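Local coordinates for ESX-1 secretion-associated protein EspB (Mycobacterium marinum, PDB 7P0Z) that is exported by the mycobacterial ESX-1 type VII secretion system and assembles into a seven-subunit, channel-like structure that probably has a role in transport, at residues V11-L17 with A80-V86; D33-P38 with S150-F154; S75-A81 with I283-P288; H199-L203 with V274-K278; F213-Q218 with Y265-L271. All coordinates share one frame; numbering follows the deposited sequence.

Contact 1: V11-L17 with A80-V86; sequences VDQQEIL and AAAYGEV
Val11 sets a methyl over the ring of Tyr83, just ahead of the first turn of helix 13-23. Its CG1, swung anti to the backbone N (chi1 -171°), sits over the middle of one ring face, 3.7 Å from the Tyr83 centroid and 13° off the ring normal, a clear CH-pi contact; CG2 drifts toward CE1. Two residues on, Gln13 sends an extended chain past Tyr83 CB in the opposite sense. Its amide, turned 43° from the ring plane, ends among backbone atoms: OE1 is 2.9 Å from Gly84 N, while NE2 lies 3.0 Å from Ala80 O at an angle too poor for a bond. That carbonyl already receives the N-H of Tyr83. Further in, Ile16 CG2 packs on Ala80 CB at 4.0 Å, and its CD1 approaches the tyrosine obliquely. Leu17 splits its methyls: CD2 rests on Ala80 CB, and CD1 slides past Val86 CG1 at 4.1 Å. The phenol OH of Tyr83 is hydrogen-bonded to Trp178 NE1. A tyrosine after the second PE-domain helix meeting the tryptophan of a WxG sequence is the mark of the composite secretion signal of PE-PPE-like ESX substrates, and this end of the molecule probably carries it.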
# COMPACT_ATOMS: atom_id res chain seq x y z
N VAL A 11 -4.97 33.61 42.08
CA VAL A 11 -5.13 32.22 41.66
C VAL A 11 -6.39 31.67 42.30
O VAL A 11 -6.55 31.73 43.52
CB VAL A 11 -3.92 31.36 42.05
CG1 VAL A 11 -4.04 30.01 41.41
CG2 VAL A 11 -2.66 32.01 41.59
N ASP A 12 -7.27 31.11 41.47
CA ASP A 12 -8.53 30.56 41.94
C ASP A 12 -8.34 29.10 42.31
O ASP A 12 -8.50 28.20 41.50
CB ASP A 12 -9.61 30.72 40.90
CG ASP A 12 -10.96 30.62 41.50
OD1 ASP A 12 -11.04 30.73 42.73
OD2 ASP A 12 -11.93 30.42 40.75
N GLN A 13 -8.01 28.87 43.58
CA GLN A 13 -7.96 27.51 44.10
C GLN A 13 -9.30 26.82 44.01
O GLN A 13 -9.35 25.59 43.86
CB GLN A 13 -7.52 27.54 45.55
CG GLN A 13 -6.10 27.91 45.73
CD GLN A 13 -5.67 27.68 47.13
OE1 GLN A 13 -5.13 28.56 47.77
NE2 GLN A 13 -5.93 26.49 47.62
N GLN A 14 -10.39 27.56 44.15
CA GLN A 14 -11.69 26.92 44.16
C GLN A 14 -12.01 26.30 42.81
O GLN A 14 -12.63 25.23 42.74
CB GLN A 14 -12.77 27.91 44.57
CG GLN A 14 -14.04 27.26 45.06
CD GLN A 14 -13.81 26.18 46.08
OE1 GLN A 14 -13.04 26.34 47.02
NE2 GLN A 14 -14.48 25.07 45.91
N GLU A 15 -11.58 26.94 41.73
CA GLU A 15 -11.74 26.33 40.42
C GLU A 15 -11.01 25.00 40.34
O GLU A 15 -11.55 24.01 39.84
CB GLU A 15 -11.24 27.26 39.33
CG GLU A 15 -11.55 26.74 37.94
CD GLU A 15 -10.55 27.14 36.90
OE1 GLU A 15 -9.44 26.58 36.88
OE2 GLU A 15 -10.87 28.00 36.06
N ILE A 16 -9.79 24.96 40.85
CA ILE A 16 -9.03 23.72 40.79
C ILE A 16 -9.69 22.64 41.63
O ILE A 16 -9.78 21.49 41.20
CB ILE A 16 -7.57 23.97 41.23
CG1 ILE A 16 -7.01 25.17 40.50
CG2 ILE A 16 -6.72 22.76 40.95
CD1 ILE A 16 -5.61 25.48 40.86
N LEU A 17 -10.16 22.97 42.82
CA LEU A 17 -10.80 21.95 43.64
C LEU A 17 -12.08 21.44 43.00
O LEU A 17 -12.36 20.24 43.04
CB LEU A 17 -11.07 22.49 45.04
CG LEU A 17 -9.80 22.79 45.82
CD1 LEU A 17 -10.12 23.59 47.04
CD2 LEU A 17 -9.08 21.53 46.18
N ALA A 80 -3.44 22.54 44.06
CA ALA A 80 -4.21 23.61 44.67
C ALA A 80 -3.63 24.01 46.01
O ALA A 80 -3.54 25.20 46.32
CB ALA A 80 -5.66 23.18 44.82
N ALA A 81 -3.22 23.04 46.81
CA ALA A 81 -2.62 23.35 48.09
C ALA A 81 -1.31 24.09 47.95
O ALA A 81 -0.82 24.64 48.93
CB ALA A 81 -2.39 22.08 48.90
N ALA A 82 -0.74 24.13 46.75
CA ALA A 82 0.46 24.93 46.56
C ALA A 82 0.24 26.43 46.80
O ALA A 82 1.22 27.16 46.88
CB ALA A 82 1.01 24.75 45.16
N TYR A 83 -0.99 26.91 46.86
CA TYR A 83 -1.22 28.34 47.02
C TYR A 83 -1.50 28.74 48.46
O TYR A 83 -0.75 29.51 49.04
CB TYR A 83 -2.35 28.79 46.10
CG TYR A 83 -1.96 28.52 44.70
CD1 TYR A 83 -1.05 29.32 44.07
CD2 TYR A 83 -2.44 27.42 44.04
CE1 TYR A 83 -0.65 29.06 42.81
CE2 TYR A 83 -2.05 27.15 42.77
CZ TYR A 83 -1.16 27.97 42.16
OH TYR A 83 -0.77 27.70 40.88
N GLY A 84 -2.55 28.20 49.06
CA GLY A 84 -2.83 28.58 50.42
C GLY A 84 -3.40 27.41 51.18
O GLY A 84 -3.58 26.32 50.63
N GLU A 85 -3.67 27.65 52.45
CA GLU A 85 -4.28 26.63 53.28
C GLU A 85 -5.63 26.25 52.69
O GLU A 85 -6.32 27.08 52.09
CB GLU A 85 -4.47 27.15 54.70
CG GLU A 85 -5.67 28.06 54.82
CD GLU A 85 -5.39 29.47 54.35
OE1 GLU A 85 -4.33 29.71 53.73
OE2 GLU A 85 -6.26 30.34 54.57
N VAL A 86 -6.00 24.99 52.81
CA VAL A 86 -7.29 24.56 52.30
C VAL A 86 -8.20 24.21 53.47
O VAL A 86 -8.09 23.14 54.06
CB VAL A 86 -7.15 23.36 51.32
CG1 VAL A 86 -8.49 22.96 50.77
CG2 VAL A 86 -6.20 23.71 50.19

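Contact 2: D33-P38 with S150-F154; sequences DVPQAP and SMVNF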
# COMPACT_ATOMS: atom_id res chain seq x y z
N ASP A 33 -24.29 -7.55 30.82
CA ASP A 33 -25.02 -8.71 30.37
C ASP A 33 -24.12 -9.61 29.54
O ASP A 33 -23.20 -9.16 28.87
CB ASP A 33 -26.23 -8.30 29.56
CG ASP A 33 -25.85 -7.69 28.27
OD1 ASP A 33 -25.26 -6.60 28.30
OD2 ASP A 33 -26.13 -8.30 27.23
N VAL A 34 -24.40 -10.90 29.59
CA VAL A 34 -23.54 -11.91 28.99
C VAL A 34 -24.20 -12.39 27.71
O VAL A 34 -25.32 -12.90 27.76
CB VAL A 34 -23.29 -13.08 29.95
CG1 VAL A 34 -22.58 -14.16 29.23
CG2 VAL A 34 -22.49 -12.61 31.10
N PRO A 35 -23.56 -12.24 26.56
CA PRO A 35 -24.20 -12.60 25.29
C PRO A 35 -24.16 -14.11 25.06
O PRO A 35 -23.12 -14.74 25.25
CB PRO A 35 -23.36 -11.86 24.26
CG PRO A 35 -22.01 -11.80 24.88
CD PRO A 35 -22.19 -11.76 26.37
N GLN A 36 -25.28 -14.67 24.65
CA GLN A 36 -25.36 -16.10 24.40
C GLN A 36 -25.10 -16.41 22.94
O GLN A 36 -25.17 -15.55 22.07
CB GLN A 36 -26.72 -16.66 24.80
CG GLN A 36 -27.19 -16.18 26.11
CD GLN A 36 -26.20 -16.48 27.20
OE1 GLN A 36 -25.49 -17.47 27.15
NE2 GLN A 36 -26.14 -15.62 28.19
N ALA A 37 -24.79 -17.66 22.68
CA ALA A 37 -24.55 -18.11 21.32
C ALA A 37 -25.83 -18.00 20.52
O ALA A 37 -26.89 -18.41 20.99
CB ALA A 37 -24.04 -19.53 21.31
N PRO A 38 -25.78 -17.45 19.32
CA PRO A 38 -27.00 -17.32 18.52
C PRO A 38 -27.60 -18.65 18.09
O PRO A 38 -28.81 -18.73 17.90
CB PRO A 38 -26.53 -16.51 17.31
CG PRO A 38 -25.22 -15.96 17.68
CD PRO A 38 -24.61 -16.89 18.64
N SER A 150 -29.96 -11.95 22.30
CA SER A 150 -29.07 -11.50 23.35
C SER A 150 -27.85 -10.81 22.77
O SER A 150 -27.29 -9.92 23.40
CB SER A 150 -28.65 -12.67 24.23
OG SER A 150 -27.78 -13.51 23.54
N MET A 151 -27.45 -11.16 21.55
CA MET A 151 -26.42 -10.40 20.87
C MET A 151 -26.86 -8.98 20.62
O MET A 151 -26.06 -8.05 20.75
CB MET A 151 -26.06 -11.06 19.55
CG MET A 151 -25.30 -12.31 19.74
SD MET A 151 -23.55 -12.05 19.65
CE MET A 151 -22.98 -13.61 20.28
N VAL A 152 -28.11 -8.78 20.24
CA VAL A 152 -28.59 -7.44 19.97
C VAL A 152 -28.70 -6.64 21.26
O VAL A 152 -28.38 -5.46 21.29
CB VAL A 152 -29.92 -7.50 19.20
CG1 VAL A 152 -30.42 -6.13 18.94
CG2 VAL A 152 -29.70 -8.20 17.90
N ASN A 153 -29.14 -7.27 22.35
CA ASN A 153 -29.16 -6.57 23.62
C ASN A 153 -27.75 -6.17 24.05
O ASN A 153 -27.52 -5.05 24.50
CB ASN A 153 -29.81 -7.42 24.70
CG ASN A 153 -31.24 -7.76 24.38
OD1 ASN A 153 -31.92 -7.04 23.65
ND2 ASN A 153 -31.70 -8.88 24.91
N PHE A 154 -26.80 -7.09 23.90
CA PHE A 154 -25.40 -6.81 24.17
C PHE A 154 -24.91 -5.63 23.37
O PHE A 154 -24.28 -4.71 23.90
CB PHE A 154 -24.61 -8.07 23.84
CG PHE A 154 -23.15 -7.98 24.12
CD1 PHE A 154 -22.65 -8.30 25.35
CD2 PHE A 154 -22.28 -7.60 23.13
CE1 PHE A 154 -21.31 -8.23 25.60
CE2 PHE A 154 -20.94 -7.53 23.37
CZ PHE A 154 -20.45 -7.85 24.61
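Phe154 and Ser150, one helical turn apart, reach the 33-38 loop through different torsions. The ring of Phe154 leaves anti to the backbone N (chi1 -178°), which stands it up beside Pro35; Ser150 OG instead takes the crowded position between N and the carbonyl carbon (chi1 71°), which aims it at the peptide after that proline. Pro35 lays CB, CG and CD along one side of the aromatic ring. CG is 3.9 Å from the Phe154 centroid, displaced toward the rim on the CD1 and CE1 side, and makes a CH-pi contact. Asp33 O meets the edge of the same ring, near its plane, and the Asp33 carboxylate turns back to the helix, with OD2 3.5 Å from Phe154 CA. Next along the loop, Gln36 N donates to Ser150 OG at 3.0 Å, with an N-H...O angle of 154°. Beyond it the bent chain of Met151 brings its methyl CE to 3.4 Å from Gln36 O and 4.0 Å from Pro38 CD, against the loop backbone and the proline ring. Leu51 of helix 42-81 also touches Pro35 and Met151, and Ala211 of helix 181-224 touches Phe154. Chemically, then, between these two segments apolar proline-aromatic and proline-methionine packing is joined by one hydrogen bond. Ser150 OG takes part in two hydrogen bonds, with Gln36 N and with the carboxylate of Asp146, and the nearby acid would probably polarise the hydroxyl and make it a better acceptor for the loop N-H.

Contact 3: S75-A81 with I283-P288; sequences SLRNAAA and IKIDPP
Ser75 faces the extended backbone from Ile283 to Ile285 and grips it at two points. Its CB lies 3.3 Å from Ile283 O and also faces Ile285, whose CG1 comes to 3.7 Å from Ser75 CB. One bond further out, OG stands beside the backbone N of its own residue (chi1 -70°) and has two tail partners: it donates to Ile283 O at 2.5 Å, coming in at 137° to the C=O and tilted 20° from the carbonyl plane, and it accepts from Ile285 N at 3.0 Å. A hydroxyl thus bridges the carbonyl and the N-H on either side of Lys284. Asn78, a turn later, runs alongside Pro287 and points the same way; its ND2 donates to Ile285 O in a straight bond whose modelled length is too short to be trusted. Ile285 meanwhile tucks CG2 against Ala79, and Pro288 CG ends 3.9 Å from Ala81 CB. The other face of helix 42-81 is turned to helix 13-23, where Leu76 meets Ala20. The two bonds of Ser75 OG, with Asn78 as a probable third of doubtful length, therefore give the extended tail polar partners without it forming helix or strand of its own.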
# COMPACT_ATOMS: atom_id res chain seq x y z
N SER A 75 -3.55 14.69 42.50
CA SER A 75 -2.52 15.62 42.07
C SER A 75 -3.07 17.03 41.94
O SER A 75 -2.38 18.00 42.25
CB SER A 75 -1.89 15.16 40.77
OG SER A 75 -1.12 14.01 40.97
N LEU A 76 -4.30 17.16 41.46
CA LEU A 76 -4.89 18.49 41.36
C LEU A 76 -5.09 19.11 42.73
O LEU A 76 -4.88 20.31 42.91
CB LEU A 76 -6.22 18.43 40.63
CG LEU A 76 -6.14 18.17 39.13
CD1 LEU A 76 -7.51 17.80 38.62
CD2 LEU A 76 -5.62 19.37 38.42
N ARG A 77 -5.51 18.32 43.71
CA ARG A 77 -5.67 18.87 45.05
C ARG A 77 -4.34 19.30 45.63
O ARG A 77 -4.26 20.33 46.31
CB ARG A 77 -6.36 17.86 45.94
CG ARG A 77 -7.75 17.65 45.52
CD ARG A 77 -8.50 16.84 46.48
NE ARG A 77 -9.81 16.53 45.94
CZ ARG A 77 -10.11 15.38 45.38
NH1 ARG A 77 -9.20 14.43 45.30
NH2 ARG A 77 -11.32 15.17 44.90
N ASN A 78 -3.29 18.55 45.38
CA ASN A 78 -1.98 18.98 45.84
C ASN A 78 -1.56 20.28 45.16
O ASN A 78 -1.07 21.22 45.81
CB ASN A 78 -0.95 17.88 45.61
CG ASN A 78 -1.23 16.66 46.43
OD1 ASN A 78 -2.08 16.66 47.31
ND2 ASN A 78 -0.50 15.59 46.15
N ALA A 79 -1.76 20.35 43.86
CA ALA A 79 -1.42 21.57 43.13
C ALA A 79 -2.20 22.76 43.66
O ALA A 79 -1.69 23.88 43.69
CB ALA A 79 -1.68 21.37 41.65
N ALA A 80 -3.44 22.54 44.06
CA ALA A 80 -4.21 23.61 44.67
C ALA A 80 -3.63 24.01 46.01
O ALA A 80 -3.54 25.20 46.32
CB ALA A 80 -5.66 23.18 44.82
N ALA A 81 -3.22 23.04 46.81
CA ALA A 81 -2.62 23.35 48.09
C ALA A 81 -1.31 24.09 47.95
O ALA A 81 -0.82 24.64 48.93
CB ALA A 81 -2.39 22.08 48.90
N ILE A 283 -0.33 12.38 36.06
CA ILE A 283 0.77 13.17 36.58
C ILE A 283 0.74 13.15 38.10
O ILE A 283 -0.32 13.17 38.72
CB ILE A 283 0.72 14.60 36.02
CG1 ILE A 283 2.05 15.28 36.25
CG2 ILE A 283 -0.41 15.39 36.63
CD1 ILE A 283 2.07 16.66 35.84
N LYS A 284 1.91 13.06 38.71
CA LYS A 284 2.00 13.04 40.16
C LYS A 284 2.48 14.39 40.67
O LYS A 284 3.50 14.90 40.23
CB LYS A 284 2.93 11.94 40.65
CG LYS A 284 2.63 11.60 42.07
CD LYS A 284 2.90 10.17 42.36
CE LYS A 284 4.36 9.89 42.32
NZ LYS A 284 5.10 10.82 43.20
N ILE A 285 1.71 14.96 41.59
CA ILE A 285 2.08 16.19 42.27
C ILE A 285 2.07 15.89 43.75
O ILE A 285 1.03 15.53 44.30
CB ILE A 285 1.12 17.34 41.96
CG1 ILE A 285 0.94 17.54 40.46
CG2 ILE A 285 1.65 18.59 42.54
CD1 ILE A 285 2.13 18.01 39.78
N ASP A 286 3.21 16.05 44.40
CA ASP A 286 3.27 15.76 45.81
C ASP A 286 2.64 16.89 46.61
O ASP A 286 2.63 18.03 46.18
CB ASP A 286 4.69 15.57 46.25
CG ASP A 286 5.35 14.47 45.53
OD1 ASP A 286 4.69 13.43 45.36
OD2 ASP A 286 6.51 14.64 45.12
N PRO A 287 2.13 16.59 47.80
CA PRO A 287 1.66 17.65 48.67
C PRO A 287 2.82 18.56 49.03
O PRO A 287 3.98 18.13 49.10
CB PRO A 287 1.14 16.90 49.90
CG PRO A 287 1.05 15.50 49.49
CD PRO A 287 2.09 15.29 48.48
N PRO A 288 2.55 19.84 49.21
CA PRO A 288 3.53 20.85 49.61
C PRO A 288 4.21 20.51 50.94
O PRO A 288 3.59 19.92 51.83
CB PRO A 288 2.68 22.10 49.76
CG PRO A 288 1.50 21.84 48.98
CD PRO A 288 1.22 20.41 49.07

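Contact 4: H199-L203 with V274-K278; sequences HMAKL and VNPPK
Val274 begins the crossing by meeting Leu203: its CG1 slides past Leu203 CD2 at 4.0 Å, the two side chains running in opposite senses. Asn275 turns its CB from the helix, and it and Lys278 pack on Leu198 and Asp191, respectively, of a neighbouring subunit. Pro276 then drops between two helix residues. Its CA is 3.7 Å from Leu203 CD1, and its CB is 3.9 Å from the methyl CE of Met200, whose chain bends at both chi2 and chi3 to bring sulfur and methyl against Pro276 CB; Tyr61 of helix 42-81 touches both partners. Pro277 carries the last step. Its CD comes 3.9 Å from Leu203 CD1, so this one methyl serves both prolines. The imidazole of His199, placed anti to the backbone N (chi1 -170°), approaches the same ring obliquely, with CE1 3.4 Å from Pro277 CD and ND1 3.4 Å from Pro277 CG. Between the two segments, then, everything is van der Waals contact. The proline pair offers carbon to the helix, and the methyls of Leu203 meet mainly carbon across the contact. Two backbone polar groups of the extended segment are matched from outside it, Val274 N by Ser54 OG of helix 42-81 and Pro277 O by Trp196 NE1, a turn earlier on helix 181-224.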
# COMPACT_ATOMS: atom_id res chain seq x y z
N HIS A 199 -10.34 6.38 23.04
CA HIS A 199 -9.95 5.08 22.54
C HIS A 199 -10.80 3.97 23.15
O HIS A 199 -11.17 3.01 22.47
CB HIS A 199 -8.47 4.84 22.81
CG HIS A 199 -7.92 3.64 22.12
ND1 HIS A 199 -7.86 2.40 22.71
CD2 HIS A 199 -7.44 3.48 20.87
CE1 HIS A 199 -7.36 1.53 21.86
NE2 HIS A 199 -7.09 2.16 20.74
N MET A 200 -11.13 4.09 24.43
CA MET A 200 -11.95 3.08 25.07
C MET A 200 -13.37 3.09 24.51
O MET A 200 -13.99 2.04 24.38
CB MET A 200 -11.98 3.31 26.57
CG MET A 200 -10.67 3.02 27.26
SD MET A 200 -10.05 1.38 26.95
CE MET A 200 -10.89 0.49 28.24
N ALA A 201 -13.89 4.27 24.21
CA ALA A 201 -15.19 4.35 23.58
C ALA A 201 -15.17 3.69 22.21
O ALA A 201 -16.12 3.01 21.82
CB ALA A 201 -15.63 5.80 23.47
N LYS A 202 -14.09 3.90 21.48
CA LYS A 202 -13.96 3.28 20.17
C LYS A 202 -13.93 1.76 20.30
O LYS A 202 -14.50 1.04 19.47
CB LYS A 202 -12.70 3.81 19.52
CG LYS A 202 -12.53 3.46 18.12
CD LYS A 202 -11.29 4.10 17.62
CE LYS A 202 -11.47 5.60 17.44
NZ LYS A 202 -12.34 5.94 16.29
N LEU A 203 -13.26 1.25 21.33
CA LEU A 203 -13.26 -0.19 21.55
C LEU A 203 -14.64 -0.70 21.91
O LEU A 203 -15.04 -1.78 21.47
CB LEU A 203 -12.26 -0.53 22.65
CG LEU A 203 -10.81 -0.34 22.25
CD1 LEU A 203 -9.91 -0.76 23.40
CD2 LEU A 203 -10.49 -1.10 21.01
N VAL A 274 -10.28 -8.23 21.66
CA VAL A 274 -10.16 -6.80 21.89
C VAL A 274 -9.22 -6.61 23.06
O VAL A 274 -9.57 -6.97 24.18
CB VAL A 274 -11.52 -6.16 22.19
CG1 VAL A 274 -11.38 -4.69 22.43
CG2 VAL A 274 -12.46 -6.41 21.05
N ASN A 275 -8.03 -6.05 22.83
CA ASN A 275 -7.18 -5.76 23.97
C ASN A 275 -7.08 -4.27 24.21
O ASN A 275 -6.56 -3.53 23.37
CB ASN A 275 -5.79 -6.37 23.88
CG ASN A 275 -5.05 -5.96 22.68
OD1 ASN A 275 -5.59 -5.35 21.77
ND2 ASN A 275 -3.75 -6.19 22.71
N PRO A 276 -7.56 -3.81 25.35
CA PRO A 276 -7.51 -2.39 25.65
C PRO A 276 -6.12 -1.97 26.08
O PRO A 276 -5.45 -2.70 26.82
CB PRO A 276 -8.49 -2.25 26.82
CG PRO A 276 -9.15 -3.57 26.94
CD PRO A 276 -8.24 -4.57 26.39
N PRO A 277 -5.65 -0.82 25.64
CA PRO A 277 -4.40 -0.29 26.19
C PRO A 277 -4.63 0.16 27.61
O PRO A 277 -5.72 0.56 27.99
CB PRO A 277 -4.09 0.88 25.27
CG PRO A 277 -5.41 1.33 24.81
CD PRO A 277 -6.31 0.14 24.75
N LYS A 278 -3.59 0.08 28.41
CA LYS A 278 -3.73 0.59 29.75
C LYS A 278 -3.72 2.11 29.72
O LYS A 278 -3.15 2.71 28.82
CB LYS A 278 -2.61 0.09 30.64
CG LYS A 278 -1.27 0.56 30.24
CD LYS A 278 -0.29 -0.02 31.20
CE LYS A 278 -0.54 0.52 32.58
NZ LYS A 278 0.39 -0.00 33.59

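Contact 5: F213-Q218 with Y265-L271; sequences FMAQLQ and YNTKADL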
# COMPACT_ATOMS: atom_id res chain seq x y z
N PHE A 213 -22.65 -7.86 14.05
CA PHE A 213 -22.20 -8.71 12.97
C PHE A 213 -22.62 -10.15 13.20
O PHE A 213 -23.02 -10.84 12.26
CB PHE A 213 -20.69 -8.61 12.86
CG PHE A 213 -20.12 -9.41 11.79
CD1 PHE A 213 -20.01 -8.91 10.52
CD2 PHE A 213 -19.69 -10.70 12.02
CE1 PHE A 213 -19.47 -9.65 9.53
CE2 PHE A 213 -19.17 -11.44 11.02
CZ PHE A 213 -19.05 -10.91 9.78
N MET A 214 -22.51 -10.63 14.43
CA MET A 214 -22.92 -11.99 14.72
C MET A 214 -24.41 -12.18 14.52
O MET A 214 -24.85 -13.20 13.99
CB MET A 214 -22.52 -12.37 16.13
CG MET A 214 -21.08 -12.76 16.25
SD MET A 214 -20.56 -14.00 15.05
CE MET A 214 -21.60 -15.38 15.50
N ALA A 215 -25.21 -11.21 14.95
CA ALA A 215 -26.64 -11.31 14.72
C ALA A 215 -26.97 -11.36 13.23
O ALA A 215 -27.79 -12.17 12.78
CB ALA A 215 -27.36 -10.16 15.40
N GLN A 216 -26.35 -10.50 12.44
CA GLN A 216 -26.63 -10.51 11.01
C GLN A 216 -26.15 -11.80 10.37
O GLN A 216 -26.77 -12.29 9.42
CB GLN A 216 -26.02 -9.31 10.32
CG GLN A 216 -26.63 -8.07 10.80
CD GLN A 216 -28.14 -8.15 10.79
OE1 GLN A 216 -28.77 -8.23 11.84
NE2 GLN A 216 -28.72 -8.15 9.60
N LEU A 217 -25.04 -12.35 10.85
CA LEU A 217 -24.57 -13.62 10.34
C LEU A 217 -25.57 -14.72 10.62
O LEU A 217 -25.80 -15.58 9.77
CB LEU A 217 -23.23 -13.97 10.96
CG LEU A 217 -22.58 -15.22 10.37
CD1 LEU A 217 -22.25 -15.04 8.90
CD2 LEU A 217 -21.37 -15.65 11.16
N GLN A 218 -26.15 -14.71 11.80
CA GLN A 218 -27.16 -15.72 12.11
C GLN A 218 -28.34 -15.62 11.17
O GLN A 218 -28.83 -16.63 10.66
CB GLN A 218 -27.61 -15.57 13.56
CG GLN A 218 -28.60 -16.62 13.99
CD GLN A 218 -28.01 -18.02 13.97
OE1 GLN A 218 -26.81 -18.20 14.07
NE2 GLN A 218 -28.87 -19.01 13.87
N TYR A 265 -20.11 -19.59 7.62
CA TYR A 265 -20.42 -19.32 9.01
C TYR A 265 -19.20 -19.51 9.89
O TYR A 265 -18.95 -18.71 10.79
CB TYR A 265 -21.53 -20.24 9.46
CG TYR A 265 -22.25 -19.82 10.69
CD1 TYR A 265 -21.82 -20.23 11.94
CD2 TYR A 265 -23.38 -19.05 10.61
CE1 TYR A 265 -22.50 -19.86 13.07
CE2 TYR A 265 -24.07 -18.68 11.73
CZ TYR A 265 -23.63 -19.09 12.95
OH TYR A 265 -24.33 -18.71 14.06
N ASN A 266 -18.45 -20.56 9.65
CA ASN A 266 -17.35 -20.87 10.54
C ASN A 266 -16.22 -19.89 10.36
O ASN A 266 -15.52 -19.56 11.33
CB ASN A 266 -16.88 -22.28 10.31
CG ASN A 266 -17.82 -23.28 10.88
OD1 ASN A 266 -18.74 -22.92 11.60
ND2 ASN A 266 -17.62 -24.54 10.55
N THR A 267 -16.01 -19.39 9.16
CA THR A 267 -14.90 -18.46 9.06
C THR A 267 -15.29 -17.07 9.50
O THR A 267 -14.50 -16.38 10.14
CB THR A 267 -14.32 -18.45 7.66
OG1 THR A 267 -15.33 -18.05 6.74
CG2 THR A 267 -13.84 -19.82 7.33
N LYS A 268 -16.49 -16.62 9.17
CA LYS A 268 -16.84 -15.26 9.54
C LYS A 268 -17.15 -15.13 11.02
O LYS A 268 -17.07 -14.03 11.55
CB LYS A 268 -18.02 -14.78 8.73
CG LYS A 268 -17.67 -14.51 7.32
CD LYS A 268 -18.75 -13.76 6.65
CE LYS A 268 -18.39 -13.57 5.23
NZ LYS A 268 -17.15 -12.80 5.12
N ALA A 269 -17.48 -16.21 11.69
CA ALA A 269 -17.73 -16.16 13.11
C ALA A 269 -16.47 -16.24 13.93
O ALA A 269 -16.54 -16.54 15.12
CB ALA A 269 -18.68 -17.27 13.53
N ASP A 270 -15.33 -16.00 13.34
CA ASP A 270 -14.07 -16.00 14.06
C ASP A 270 -13.73 -14.56 14.41
O ASP A 270 -13.23 -13.81 13.58
CB ASP A 270 -12.99 -16.65 13.21
CG ASP A 270 -11.89 -17.24 14.03
OD1 ASP A 270 -12.20 -17.88 15.05
OD2 ASP A 270 -10.72 -17.07 13.66
N LEU A 271 -14.01 -14.18 15.64
CA LEU A 271 -13.95 -12.78 16.05
C LEU A 271 -12.58 -12.41 16.59
O LEU A 271 -11.95 -13.20 17.28
CB LEU A 271 -15.01 -12.48 17.09
CG LEU A 271 -16.39 -12.60 16.49
CD1 LEU A 271 -17.44 -12.34 17.54
CD2 LEU A 271 -16.52 -11.64 15.34
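Helix 181-224 and the end of helix 244-268 run past each other in opposite senses here, with Met214 CA 6.8 Å from Ala269 CA and Leu217 CA 7.2 Å from Tyr265 CA, Ala269 being where the second helix loses its helical angles. Leu217 lies between Tyr265 and Ala269. Put anti to the backbone N by chi1 (-174°) and then turned by chi2, it sets CD2 over one face of the Tyr265 ring, 4.2 Å from the centroid and 18° off the normal, while the same methyl also rests on Ala269 CB at 3.9 Å. Met214 folds its chain so that CE lies against the same CB, 4.0 Å from Ala269 CB, and its CG meets Leu271 CD1 at 3.9 Å after the helix has ended. At the rim, Phe213 presents a ring edge to Lys268 O, with CE2 3.4 Å away and the oxygen near the ring plane. The phenol supplies the polar link: Tyr265 OH donates to Gln218 OE1 at 2.5 Å, almost straight down the C=O line (174°), the amide plane standing perpendicular to the ring. Gln218 NE2 is itself hydrogen-bonded to Gln147 OE1 and weakly to Leu142 O, consistent with the modelled amide orientation. Both ends of a buried amide are thus engaged, and a phenol that would be costly to bury alone finds its acceptor in a largely apolar interface.

Overall arrangement
The five contacts are strung along an elongated helical molecule. Contacts 1 and 3 share Ala80 and Ala81 of helix 42-81 and lie with centres 10 Å apart at one end; the N-terminal helix takes one face and the C-terminal tail another, next to the presumed secretion signal. Contacts 2 and 5, 13 Å apart between centres, pack together, with Met151 SD 3.7 Å from Met214 CB; contact 5 lies on the opposite side of the chain's centre from contacts 1 and 3. Contact 4 lies between these groups, about 22 Å from contact 5 and 28 Å from contact 3, centre to centre. The chain after helix 244-268 passes through contacts 5, 4 and 3 in turn.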